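Local coordinates for protein putative fumarylpyruvate hydrolase (Burkholderia cenocepacia, PDB 4MAQ) that is a putative hydrolase of the fumarylacetoacetate hydrolase (FAH) family, a predominantly beta protein seen here as a two-subunit assembly, at residues F60-P65 against G117-R122; D106-V111 against T157-A162; M182-P185 against A191-S194; E18-E23 against K64-I69. All coordinates share one frame; numbering follows the deposited sequence.

Contact 1: residues F60-P65 against G117-R122. With EDO (1,2-ethanediol), chain C.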
loop_
_atom_site.group_PDB
_atom_site.type_symbol
_atom_site.label_atom_id
_atom_site.label_comp_id
_atom_site.label_asym_id
_atom_site.label_seq_id
_atom_site.Cartn_x
_atom_site.Cartn_y
_atom_site.Cartn_z
ATOM N N PHE B 60 -4.685 -9.708 -12.721
ATOM C CA PHE B 60 -3.923 -9.614 -11.466
ATOM C C PHE B 60 -3.753 -8.142 -11.118
ATOM O O PHE B 60 -4.022 -7.262 -11.954
ATOM C CB PHE B 60 -2.585 -10.357 -11.556
ATOM C CG PHE B 60 -1.558 -9.704 -12.444
ATOM C CD1 PHE B 60 -1.497 -9.997 -13.813
ATOM C CD2 PHE B 60 -0.610 -8.819 -11.913
ATOM C CE1 PHE B 60 -0.526 -9.398 -14.633
ATOM C CE2 PHE B 60 0.363 -8.227 -12.734
ATOM C CZ PHE B 60 0.405 -8.509 -14.096
ATOM N N PHE B 61 -3.336 -7.880 -9.884
ATOM C CA PHE B 61 -3.339 -6.529 -9.343
ATOM C C PHE B 61 -2.094 -6.209 -8.553
ATOM O O PHE B 61 -1.554 -7.065 -7.846
ATOM C CB PHE B 61 -4.530 -6.361 -8.398
ATOM C CG PHE B 61 -5.856 -6.463 -9.094
ATOM C CD1 PHE B 61 -6.500 -7.693 -9.238
ATOM C CD2 PHE B 61 -6.468 -5.321 -9.599
ATOM C CE1 PHE B 61 -7.715 -7.775 -9.902
ATOM C CE2 PHE B 61 -7.692 -5.401 -10.235
ATOM C CZ PHE B 61 -8.315 -6.622 -10.389
ATOM N N PHE B 62 -1.658 -4.961 -8.633
ATOM C CA PHE B 62 -0.759 -4.425 -7.634
ATOM C C PHE B 62 -1.441 -3.195 -7.047
ATOM O O PHE B 62 -2.568 -2.887 -7.414
ATOM C CB PHE B 62 0.623 -4.140 -8.241
ATOM C CG PHE B 62 0.593 -3.202 -9.413
ATOM C CD1 PHE B 62 0.376 -3.695 -10.700
ATOM C CD2 PHE B 62 0.779 -1.824 -9.229
ATOM C CE1 PHE B 62 0.331 -2.818 -11.778
ATOM C CE2 PHE B 62 0.741 -0.964 -10.298
ATOM C CZ PHE B 62 0.534 -1.456 -11.565
ATOM N N THR B 63 -0.794 -2.533 -6.094
ATOM C CA THR B 63 -1.378 -1.360 -5.439
ATOM C C THR B 63 -0.352 -0.234 -5.397
ATOM O O THR B 63 0.805 -0.442 -5.693
ATOM C CB THR B 63 -1.866 -1.716 -4.016
ATOM O OG1 THR B 63 -0.746 -2.161 -3.247
ATOM C CG2 THR B 63 -2.910 -2.845 -4.034
ATOM N N LYS B 64 -0.819 0.959 -5.042
ATOM C CA LYS B 64 0.039 2.071 -4.692
ATOM C C LYS B 64 -0.472 2.613 -3.357
ATOM O O LYS B 64 -1.664 2.488 -3.062
ATOM C CB LYS B 64 -0.029 3.190 -5.736
ATOM C CG LYS B 64 0.512 2.783 -7.110
ATOM C CD LYS B 64 0.369 3.943 -8.111
ATOM C CE LYS B 64 0.742 3.513 -9.538
ATOM N NZ LYS B 64 2.211 3.488 -9.784
ATOM N N PRO B 65 0.403 3.260 -2.562
ATOM C CA PRO B 65 -0.099 3.862 -1.335
ATOM C C PRO B 65 -0.990 5.062 -1.665
ATOM O O PRO B 65 -0.812 5.724 -2.692
ATOM C CB PRO B 65 1.176 4.277 -0.589
ATOM C CG PRO B 65 2.201 4.466 -1.677
ATOM C CD PRO B 65 1.858 3.437 -2.726
ATOM N N GLY B 117 -5.258 8.958 -15.031
ATOM C CA GLY B 117 -4.044 8.814 -14.246
ATOM C C GLY B 117 -2.889 8.317 -15.073
ATOM O O GLY B 117 -3.071 7.836 -16.211
ATOM N N VAL B 118 -1.696 8.424 -14.503
ATOM C CA VAL B 118 -0.518 7.781 -15.094
ATOM C C VAL B 118 0.058 6.857 -14.027
ATOM O O VAL B 118 0.414 7.292 -12.930
ATOM C CB VAL B 118 0.542 8.808 -15.549
ATOM C CG1 VAL B 118 1.677 8.086 -16.273
ATOM C CG2 VAL B 118 -0.089 9.871 -16.446
ATOM N N ASP B 119 0.114 5.565 -14.336
ATOM C CA ASP B 119 0.848 4.615 -13.512
ATOM C C ASP B 119 2.320 4.810 -13.875
ATOM O O ASP B 119 2.739 4.500 -14.994
ATOM C CB ASP B 119 0.338 3.203 -13.822
ATOM C CG ASP B 119 1.175 2.095 -13.183
ATOM O OD1 ASP B 119 1.954 2.373 -12.259
ATOM O OD2 ASP B 119 1.046 0.931 -13.626
ATOM N N LEU B 120 3.082 5.392 -12.968
ATOM C CA LEU B 120 4.531 5.513 -13.161
ATOM C C LEU B 120 5.264 4.336 -12.541
ATOM O O LEU B 120 4.900 3.893 -11.460
ATOM C CB LEU B 120 5.043 6.840 -12.572
ATOM C CG LEU B 120 4.494 8.107 -13.242
ATOM C CD1 LEU B 120 4.940 9.344 -12.483
ATOM C CD2 LEU B 120 4.973 8.188 -14.687
ATOM N N THR B 121 6.320 3.891 -13.218
ATOM C CA THR B 121 7.066 2.709 -12.799
ATOM C C THR B 121 8.559 2.947 -12.825
ATOM O O THR B 121 9.081 3.485 -13.799
ATOM C CB THR B 121 6.812 1.528 -13.759
ATOM O OG1 THR B 121 5.413 1.364 -13.924
ATOM C CG2 THR B 121 7.406 0.205 -13.226
ATOM N N ARG B 122 9.252 2.508 -11.779
ATOM C CA ARG B 122 10.726 2.432 -11.832
ATOM C C ARG B 122 11.008 1.088 -12.504
ATOM O O ARG B 122 11.048 0.046 -11.844
ATOM C CB ARG B 122 11.324 2.574 -10.435
ATOM C CG ARG B 122 11.090 3.980 -9.872
ATOM C CD ARG B 122 11.881 4.238 -8.591
ATOM N NE ARG B 122 11.358 3.547 -7.412
ATOM C CZ ARG B 122 11.707 3.818 -6.157
ATOM N NH1 ARG B 122 12.509 4.848 -5.869
ATOM N NH2 ARG B 122 11.184 3.090 -5.170
HETATM C C1 EDO C . -0.045 0.114 -1.000
HETATM O O1 EDO C . 0.874 0.026 -2.092
HETATM C C2 EDO C . 0.520 -0.380 0.318
HETATM O O2 EDO C . 0.738 -1.799 0.316
#

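Contact 2: residues D106-V111 against T157-A162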
loop_
_atom_site.group_PDB
_atom_site.type_symbol
_atom_site.label_atom_id
_atom_site.label_comp_id
_atom_site.label_asym_id
_atom_site.label_seq_id
_atom_site.Cartn_x
_atom_site.Cartn_y
_atom_site.Cartn_z
ATOM N N ASP B 106 -23.964 -5.111 -10.509
ATOM C CA ASP B 106 -24.170 -4.091 -9.469
ATOM C C ASP B 106 -22.960 -3.170 -9.305
ATOM O O ASP B 106 -23.005 -2.214 -8.535
ATOM C CB ASP B 106 -24.420 -4.779 -8.119
ATOM C CG ASP B 106 -25.654 -5.661 -8.135
ATOM O OD1 ASP B 106 -26.641 -5.277 -8.787
ATOM O OD2 ASP B 106 -25.642 -6.734 -7.486
ATOM N N ALA B 107 -21.880 -3.477 -10.004
ATOM C CA ALA B 107 -20.608 -2.822 -9.717
ATOM C C ALA B 107 -20.575 -1.319 -10.006
ATOM O O ALA B 107 -20.041 -0.535 -9.211
ATOM C CB ALA B 107 -19.484 -3.523 -10.446
ATOM N N LEU B 108 -21.187 -0.903 -11.116
ATOM C CA LEU B 108 -21.169 0.518 -11.443
ATOM C C LEU B 108 -21.909 1.364 -10.405
ATOM O O LEU B 108 -21.591 2.530 -10.246
ATOM C CB LEU B 108 -21.662 0.768 -12.877
ATOM C CG LEU B 108 -20.735 0.207 -13.969
ATOM C CD1 LEU B 108 -21.350 0.460 -15.338
ATOM C CD2 LEU B 108 -19.326 0.785 -13.897
ATOM N N SER B 109 -22.854 0.776 -9.669
ATOM C CA SER B 109 -23.521 1.519 -8.597
ATOM C C SER B 109 -22.598 1.872 -7.443
ATOM O O SER B 109 -22.951 2.705 -6.611
ATOM C CB SER B 109 -24.740 0.789 -8.055
ATOM O OG SER B 109 -24.366 -0.242 -7.161
ATOM N N HIS B 110 -21.437 1.215 -7.388
ATOM C CA HIS B 110 -20.417 1.529 -6.389
ATOM C C HIS B 110 -19.482 2.632 -6.827
ATOM O O HIS B 110 -18.605 3.024 -6.041
ATOM C CB HIS B 110 -19.594 0.272 -6.055
ATOM C CG HIS B 110 -20.382 -0.789 -5.327
ATOM N ND1 HIS B 110 -20.272 -0.993 -3.964
ATOM C CD2 HIS B 110 -21.305 -1.679 -5.768
ATOM C CE1 HIS B 110 -21.081 -1.976 -3.604
ATOM N NE2 HIS B 110 -21.713 -2.414 -4.681
ATOM N N VAL B 111 -19.620 3.112 -8.064
ATOM C CA VAL B 111 -18.663 4.099 -8.596
ATOM C C VAL B 111 -19.129 5.527 -8.318
ATOM O O VAL B 111 -20.243 5.897 -8.695
ATOM C CB VAL B 111 -18.463 3.908 -10.112
ATOM C CG1 VAL B 111 -17.620 5.019 -10.718
ATOM C CG2 VAL B 111 -17.838 2.542 -10.373
ATOM N N THR B 157 -20.515 12.414 -16.029
ATOM C CA THR B 157 -19.809 11.764 -17.152
ATOM C C THR B 157 -20.520 10.545 -17.727
ATOM O O THR B 157 -20.193 10.102 -18.831
ATOM C CB THR B 157 -18.407 11.293 -16.713
ATOM O OG1 THR B 157 -18.543 10.421 -15.588
ATOM C CG2 THR B 157 -17.538 12.478 -16.308
ATOM N N GLY B 158 -21.450 9.986 -16.962
ATOM C CA GLY B 158 -21.857 8.598 -17.189
ATOM C C GLY B 158 -20.711 7.639 -16.869
ATOM O O GLY B 158 -19.704 8.036 -16.304
ATOM N N HIS B 159 -20.878 6.369 -17.227
ATOM C CA HIS B 159 -19.850 5.360 -17.000
ATOM C C HIS B 159 -19.197 5.105 -18.337
ATOM O O HIS B 159 -19.730 4.360 -19.136
ATOM C CB HIS B 159 -20.468 4.084 -16.407
ATOM C CG HIS B 159 -21.075 4.284 -15.056
ATOM N ND1 HIS B 159 -20.325 4.593 -13.939
ATOM C CD2 HIS B 159 -22.370 4.248 -14.644
ATOM C CE1 HIS B 159 -21.126 4.723 -12.892
ATOM N NE2 HIS B 159 -22.370 4.523 -13.291
ATOM N N PRO B 160 -18.017 5.731 -18.595
ATOM C CA PRO B 160 -17.450 5.635 -19.942
ATOM C C PRO B 160 -17.098 4.193 -20.285
ATOM O O PRO B 160 -16.533 3.471 -19.440
ATOM C CB PRO B 160 -16.184 6.505 -19.852
ATOM C CG PRO B 160 -15.827 6.490 -18.387
ATOM C CD PRO B 160 -17.161 6.540 -17.705
ATOM N N ALA B 161 -17.393 3.790 -21.517
ATOM C CA ALA B 161 -17.097 2.415 -21.974
ATOM C C ALA B 161 -16.385 2.387 -23.319
ATOM O O ALA B 161 -15.960 1.339 -23.773
ATOM C CB ALA B 161 -18.358 1.563 -22.000
ATOM N N ALA B 162 -16.227 3.552 -23.938
ATOM C CA ALA B 162 -15.606 3.674 -25.251
ATOM C C ALA B 162 -14.987 5.064 -25.319
ATOM O O ALA B 162 -15.398 5.992 -24.601
ATOM C CB ALA B 162 -16.635 3.458 -26.388
HETATM O O HOH W 1 -24.474 3.905 -11.352
#

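Contact 3: residues M182-P185 against A191-S194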
loop_
_atom_site.group_PDB
_atom_site.type_symbol
_atom_site.label_atom_id
_atom_site.label_comp_id
_atom_site.label_asym_id
_atom_site.label_seq_id
_atom_site.Cartn_x
_atom_site.Cartn_y
_atom_site.Cartn_z
ATOM N N MET B 182 -10.428 -2.639 -23.358
ATOM C CA MET B 182 -10.215 -3.307 -22.072
ATOM C C MET B 182 -10.568 -4.788 -22.161
ATOM O O MET B 182 -11.598 -5.164 -22.739
ATOM C CB MET B 182 -11.074 -2.677 -21.004
ATOM C CG MET B 182 -10.554 -1.385 -20.479
ATOM S SD MET B 182 -11.695 -0.861 -19.199
ATOM C CE MET B 182 -11.173 0.832 -19.074
ATOM N N ILE B 183 -9.723 -5.631 -21.565
ATOM C CA ILE B 183 -9.953 -7.084 -21.581
ATOM C C ILE B 183 -11.079 -7.393 -20.601
ATOM O O ILE B 183 -12.091 -7.984 -20.993
ATOM C CB ILE B 183 -8.663 -7.867 -21.265
ATOM C CG1 ILE B 183 -7.639 -7.643 -22.381
ATOM C CG2 ILE B 183 -8.972 -9.350 -21.093
ATOM C CD1 ILE B 183 -6.250 -8.173 -22.083
ATOM N N TRP B 184 -10.910 -6.961 -19.345
ATOM C CA TRP B 184 -11.976 -6.999 -18.359
ATOM C C TRP B 184 -12.542 -5.598 -18.192
ATOM O O TRP B 184 -11.812 -4.705 -17.801
ATOM C CB TRP B 184 -11.430 -7.505 -17.018
ATOM C CG TRP B 184 -11.084 -8.974 -17.055
ATOM C CD1 TRP B 184 -9.830 -9.538 -17.157
ATOM C CD2 TRP B 184 -12.014 -10.066 -17.026
ATOM N NE1 TRP B 184 -9.936 -10.921 -17.172
ATOM C CE2 TRP B 184 -11.259 -11.267 -17.085
ATOM C CE3 TRP B 184 -13.417 -10.146 -16.928
ATOM C CZ2 TRP B 184 -11.864 -12.537 -17.053
ATOM C CZ3 TRP B 184 -14.015 -11.398 -16.898
ATOM C CH2 TRP B 184 -13.235 -12.579 -16.967
ATOM N N PRO B 185 -13.840 -5.416 -18.472
ATOM C CA PRO B 185 -14.431 -4.098 -18.286
ATOM C C PRO B 185 -14.486 -3.684 -16.825
ATOM O O PRO B 185 -14.308 -4.501 -15.915
ATOM C CB PRO B 185 -15.844 -4.222 -18.850
ATOM C CG PRO B 185 -16.090 -5.665 -19.087
ATOM C CD PRO B 185 -14.788 -6.410 -19.012
ATOM N N ALA B 191 -15.637 -6.102 -9.436
ATOM C CA ALA B 191 -16.019 -7.387 -8.848
ATOM C C ALA B 191 -14.794 -8.196 -8.362
ATOM O O ALA B 191 -14.785 -8.700 -7.232
ATOM C CB ALA B 191 -16.856 -8.192 -9.845
ATOM N N TYR B 192 -13.760 -8.291 -9.201
ATOM C CA TYR B 192 -12.555 -9.030 -8.861
ATOM C C TYR B 192 -11.857 -8.436 -7.622
ATOM O O TYR B 192 -11.479 -9.183 -6.700
ATOM C CB TYR B 192 -11.591 -9.033 -10.042
ATOM C CG TYR B 192 -11.725 -10.216 -10.963
ATOM C CD1 TYR B 192 -11.336 -11.473 -10.527
ATOM C CD2 TYR B 192 -12.234 -10.087 -12.254
ATOM C CE1 TYR B 192 -11.435 -12.580 -11.338
ATOM C CE2 TYR B 192 -12.350 -11.198 -13.089
ATOM C CZ TYR B 192 -11.948 -12.448 -12.619
ATOM O OH TYR B 192 -12.023 -13.590 -13.390
ATOM N N VAL B 193 -11.720 -7.108 -7.562
ATOM C CA VAL B 193 -11.056 -6.531 -6.385
ATOM C C VAL B 193 -11.879 -6.870 -5.138
ATOM O O VAL B 193 -11.324 -7.260 -4.102
ATOM C CB VAL B 193 -10.862 -4.998 -6.476
ATOM C CG1 VAL B 193 -10.358 -4.432 -5.143
ATOM C CG2 VAL B 193 -9.893 -4.646 -7.606
ATOM N N SER B 194 -13.205 -6.771 -5.255
ATOM C CA SER B 194 -14.099 -7.000 -4.110
ATOM C C SER B 194 -14.131 -8.446 -3.607
ATOM O O SER B 194 -14.706 -8.707 -2.559
ATOM C CB SER B 194 -15.529 -6.571 -4.462
ATOM O OG SER B 194 -16.185 -7.556 -5.255
#

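Contact 4: residues E18-E23 against K64-I69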
loop_
_atom_site.group_PDB
_atom_site.type_symbol
_atom_site.label_atom_id
_atom_site.label_comp_id
_atom_site.label_asym_id
_atom_site.label_seq_id
_atom_site.Cartn_x
_atom_site.Cartn_y
_atom_site.Cartn_z
ATOM N N GLU B 18 -2.102 16.191 6.375
ATOM C CA GLU B 18 -3.419 16.158 5.725
ATOM C C GLU B 18 -3.570 14.825 5.002
ATOM O O GLU B 18 -2.658 14.390 4.296
ATOM C CB GLU B 18 -3.569 17.319 4.726
ATOM N N ARG B 19 -4.708 14.165 5.185
ATOM C CA ARG B 19 -4.917 12.862 4.558
ATOM C C ARG B 19 -4.987 13.011 3.043
ATOM O O ARG B 19 -5.419 14.045 2.530
ATOM C CB ARG B 19 -6.146 12.152 5.136
ATOM C CG ARG B 19 -7.462 12.809 4.788
ATOM C CD ARG B 19 -8.611 12.231 5.592
ATOM N NE ARG B 19 -8.788 10.800 5.352
ATOM C CZ ARG B 19 -9.572 10.013 6.090
ATOM N NH1 ARG B 19 -10.232 10.512 7.124
ATOM N NH2 ARG B 19 -9.676 8.725 5.808
ATOM N N PRO B 20 -4.516 11.991 2.310
ATOM C CA PRO B 20 -4.448 12.131 0.845
ATOM C C PRO B 20 -5.850 12.292 0.246
ATOM O O PRO B 20 -6.813 11.597 0.662
ATOM C CB PRO B 20 -3.798 10.818 0.370
ATOM C CG PRO B 20 -3.597 9.978 1.567
ATOM C CD PRO B 20 -3.901 10.752 2.812
ATOM N N SER B 21 -5.962 13.195 -0.727
ATOM C CA SER B 21 -7.233 13.408 -1.420
ATOM C C SER B 21 -6.976 13.949 -2.816
ATOM O O SER B 21 -5.854 14.381 -3.133
ATOM C CB SER B 21 -8.143 14.354 -0.635
ATOM O OG SER B 21 -7.550 15.638 -0.553
ATOM N N VAL B 22 -8.000 13.891 -3.652
ATOM C CA VAL B 22 -7.921 14.310 -5.070
ATOM C C VAL B 22 -8.899 15.439 -5.275
ATOM O O VAL B 22 -9.988 15.425 -4.702
ATOM C CB VAL B 22 -8.279 13.138 -6.033
ATOM C CG1 VAL B 22 -8.055 13.511 -7.511
ATOM C CG2 VAL B 22 -7.474 11.912 -5.693
ATOM N N GLU B 23 -8.490 16.425 -6.062
ATOM C CA GLU B 23 -9.357 17.513 -6.482
ATOM C C GLU B 23 -10.577 16.942 -7.192
ATOM O O GLU B 23 -10.494 15.921 -7.886
ATOM C CB GLU B 23 -8.598 18.424 -7.460
ATOM C CG GLU B 23 -9.372 19.675 -7.879
ATOM C CD GLU B 23 -8.698 20.483 -8.981
ATOM O OE1 GLU B 23 -7.580 20.138 -9.418
ATOM O OE2 GLU B 23 -9.286 21.493 -9.413
ATOM N N LYS B 64 -0.819 0.959 -5.042
ATOM C CA LYS B 64 0.039 2.071 -4.692
ATOM C C LYS B 64 -0.472 2.613 -3.357
ATOM O O LYS B 64 -1.664 2.488 -3.062
ATOM C CB LYS B 64 -0.029 3.190 -5.736
ATOM C CG LYS B 64 0.512 2.783 -7.110
ATOM C CD LYS B 64 0.369 3.943 -8.111
ATOM C CE LYS B 64 0.742 3.513 -9.538
ATOM N NZ LYS B 64 2.211 3.488 -9.784
ATOM N N PRO B 65 0.403 3.260 -2.562
ATOM C CA PRO B 65 -0.099 3.862 -1.335
ATOM C C PRO B 65 -0.990 5.062 -1.665
ATOM O O PRO B 65 -0.812 5.724 -2.692
ATOM C CB PRO B 65 1.176 4.277 -0.589
ATOM C CG PRO B 65 2.201 4.466 -1.677
ATOM C CD PRO B 65 1.858 3.437 -2.726
ATOM N N ALA B 66 -1.950 5.333 -0.794
ATOM C CA ALA B 66 -2.902 6.419 -1.005
ATOM C C ALA B 66 -2.190 7.746 -1.270
ATOM O O ALA B 66 -2.618 8.518 -2.121
ATOM C CB ALA B 66 -3.836 6.539 0.186
ATOM N N ASP B 67 -1.076 7.992 -0.567
ATOM C CA ASP B 67 -0.396 9.267 -0.713
ATOM C C ASP B 67 0.585 9.319 -1.881
ATOM O O ASP B 67 1.251 10.335 -2.056
ATOM C CB ASP B 67 0.242 9.725 0.598
ATOM C CG ASP B 67 1.442 8.895 0.974
ATOM O OD1 ASP B 67 1.350 7.650 0.948
ATOM O OD2 ASP B 67 2.481 9.493 1.309
ATOM N N ALA B 68 0.649 8.263 -2.698
ATOM C CA ALA B 68 1.351 8.327 -3.983
ATOM C C ALA B 68 0.499 8.994 -5.053
ATOM O O ALA B 68 0.985 9.267 -6.155
ATOM C CB ALA B 68 1.711 6.924 -4.439
ATOM N N ILE B 69 -0.781 9.219 -4.743
ATOM C CA ILE B 69 -1.694 9.898 -5.669
ATOM C C ILE B 69 -1.458 11.390 -5.521
ATOM O O ILE B 69 -1.684 11.965 -4.440
ATOM C CB ILE B 69 -3.167 9.535 -5.373
ATOM C CG1 ILE B 69 -3.364 8.002 -5.423
ATOM C CG2 ILE B 69 -4.096 10.281 -6.310
ATOM C CD1 ILE B 69 -2.910 7.325 -6.708
HETATM O O HOH W 2 -3.644 14.221 -5.020
#

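Contact 1: residues F60-P65 against G117-R122
The buried crossing of strand 61-64 and the end of strand 111-122, part of the mixed beta-sheet core of this FAH-family fold, is joined by a salt bridge between Lys64 and Asp119. Over the short segments 61-64 and 117-122 the two strand axes run nearly at right angles and come no closer than 10.1 Å, so the backbones do not pair and side chains span the gap. Lys64 keeps an extended chain as far as CE and then bends at its last torsion (chi4 -80°), which turns NZ onto Asp119 OD1 at 2.7 Å. This donor arrives on the anti side of the carboxylate, 28° out of its plane. NZ has further acceptors in the backbone oxygens of Lys140 and Ser145, and it lies 3.2 Å from Leu120 O. The other carboxylate oxygen faces the rim of Phe62: CZ approaches OD2 of Asp119 to 3.2 Å, near the ring plane, with ring and carboxylate planes 39° apart. An edge of C-H groups facing an anionic oxygen is electrostatically reasonable. OD2 also forms a salt bridge with Lys140 NZ, and Asp119 packs against Glu88 and Glu90 of strand 85-95. Thr63, between Phe62 and Lys64, turns instead to the dimer interface, where its OG1 accepts a hydrogen bond from O1 of 1,2-ethanediol at 3.0 Å.

Contact 2: residues D106-V111 against T157-A162
Leu108 O is approached by three groups: it accepts the backbone bond from Val111 N at 3.0 Å, receives a weak one from a water at 3.4 Å, and has His159 CE1 3.5 Å away. The same water lies 2.9 Å from His159 NE2 in a hydrogen bond, so it bridges the carbonyl and the imidazole across the contact. The rest of the contact is made by carbon atoms of Leu108 and Val111 against the imidazole. Leu108 CB stands 3.9 Å from the centroid of the His159 ring, only 10° off the ring normal, which makes a CH-pi contact over the centre of one face. Farther along the leucine, CD1 reaches His159 CG at 3.8 Å, while CD2 lies nearer the ND1 side. The leucine and the histidine run antiparallel, side by side, so Leu108 CB lies over the middle of the ring while the methyl CD1 lies toward its root. Val111 adds its CB, 3.9 Å from His159 CE1, in an oblique approach. The ring's rotation is further restricted by the hydrogen bond of ND1 with Tyr114 OH, from strand 111-122. The contact thus joins the 3-10 turn between helix 104-107 and strand 111-122 to the loop between helix 154-157 and strand 164-169, while Pro187 and Ile190 of helix 186-196 pack against Leu108 and Val111 respectively.

Contact 3: residues M182-P185 against A191-S194
Aromatic stacking carries this contact: Tyr192 directs an edge at the face of the Trp184 indole. The planes meet at 73° and the centroid of the indole six-membered ring lies 5.3 Å from that of the tyrosine, the geometry of a T-shaped (edge-to-face) pair. Tyr192 CE2 sits 3.9 Å above the indole plane, over its centre, and Tyr192 OH comes within 3.8 Å of Trp184 CZ2. The rotation of Tyr192 about its CA-CB bond, displaced from a staggered value (chi1 -93°), carries this edge to the indole.

Each ring also has a cation-pi partner, Arg56 for Trp184 and Arg195 for Tyr192. Hydrogen bonds from outside the two segments position the tryptophan: NE1 binds Glu57 O, which limits rotation of the indole, and its backbone N bonds to Asn42 OD1.

Trp184 directly precedes Pro185, the N-cap of helix 186-196, and Tyr192 lies farther along that helix. The arrangement is therefore a local aromatic pairing in which a helix is packed against its own lead-in loop by a T-shaped stack.

Contact 4: residues E18-E23 against K64-I69
Pro20 presses its ring on the turn between strands 61-64 and 69-71. Its CB lies 3.6 Å from Ala66 O, and the next ring atom, CG, meets the methyl CB of Ala66 at 3.7 Å and Asp67 N at 3.9 Å. CG also reaches Asp67 CB, at 4.0 Å, so the tip of the ring straddles two consecutive residues of the 3-10 segment 66-68. That turn is held by its own backbone bond from Ala68 N to Pro65 O, 2.9 Å long. Strand 21-23 pairs antiparallel with strand 30-32, so this two-stranded sheet and its lead-in pack on that turn. Two residues beyond the proline, Val22 brings CG2 to within 3.8 Å of Ile69 CG2, a methyl-to-methyl contact. The isoleucine methyl used is the branch anti to its backbone N, while the CG1 arm leads elsewhere, and Val36, Val148, Leu204 and Phe206 also pack against this side chain. Beside the Val22-Ile69 contact a water donates to Ser21 O at 2.9 Å and to Ile69 O at 3.0 Å, linking the backbones. Asp67 turns its carboxylate away from Pro20 (chi1 71°) and uses both oxygens in salt bridges to Arg34 and Arg35 of the second subunit. With no direct hydrogen bond between the segments, van der Waals fit and a single bridging water join them, whereas the charged group of the turn is spent on the dimer interface.

Contact 1 is the fully buried one, contact 4 is partly buried, and contacts 2 and 3 lie at the surface. Contacts 1 and 4 share Lys64 and Pro65, where strand 61-64 runs into its following turn, and both touch the second subunit. Strand 111-122 likewise serves contact 1 near its end and contact 2 at its start, although their centres are 21 Å apart. Contact 3 touches contact 1 through Phe61, which packs on Tyr192 and Val193. The chemistry changes with place: a salt bridge inside the sheet core, a CH-pi contact with a water bridge and an aromatic stack at the surface, and aliphatic packing beside the dimer interface.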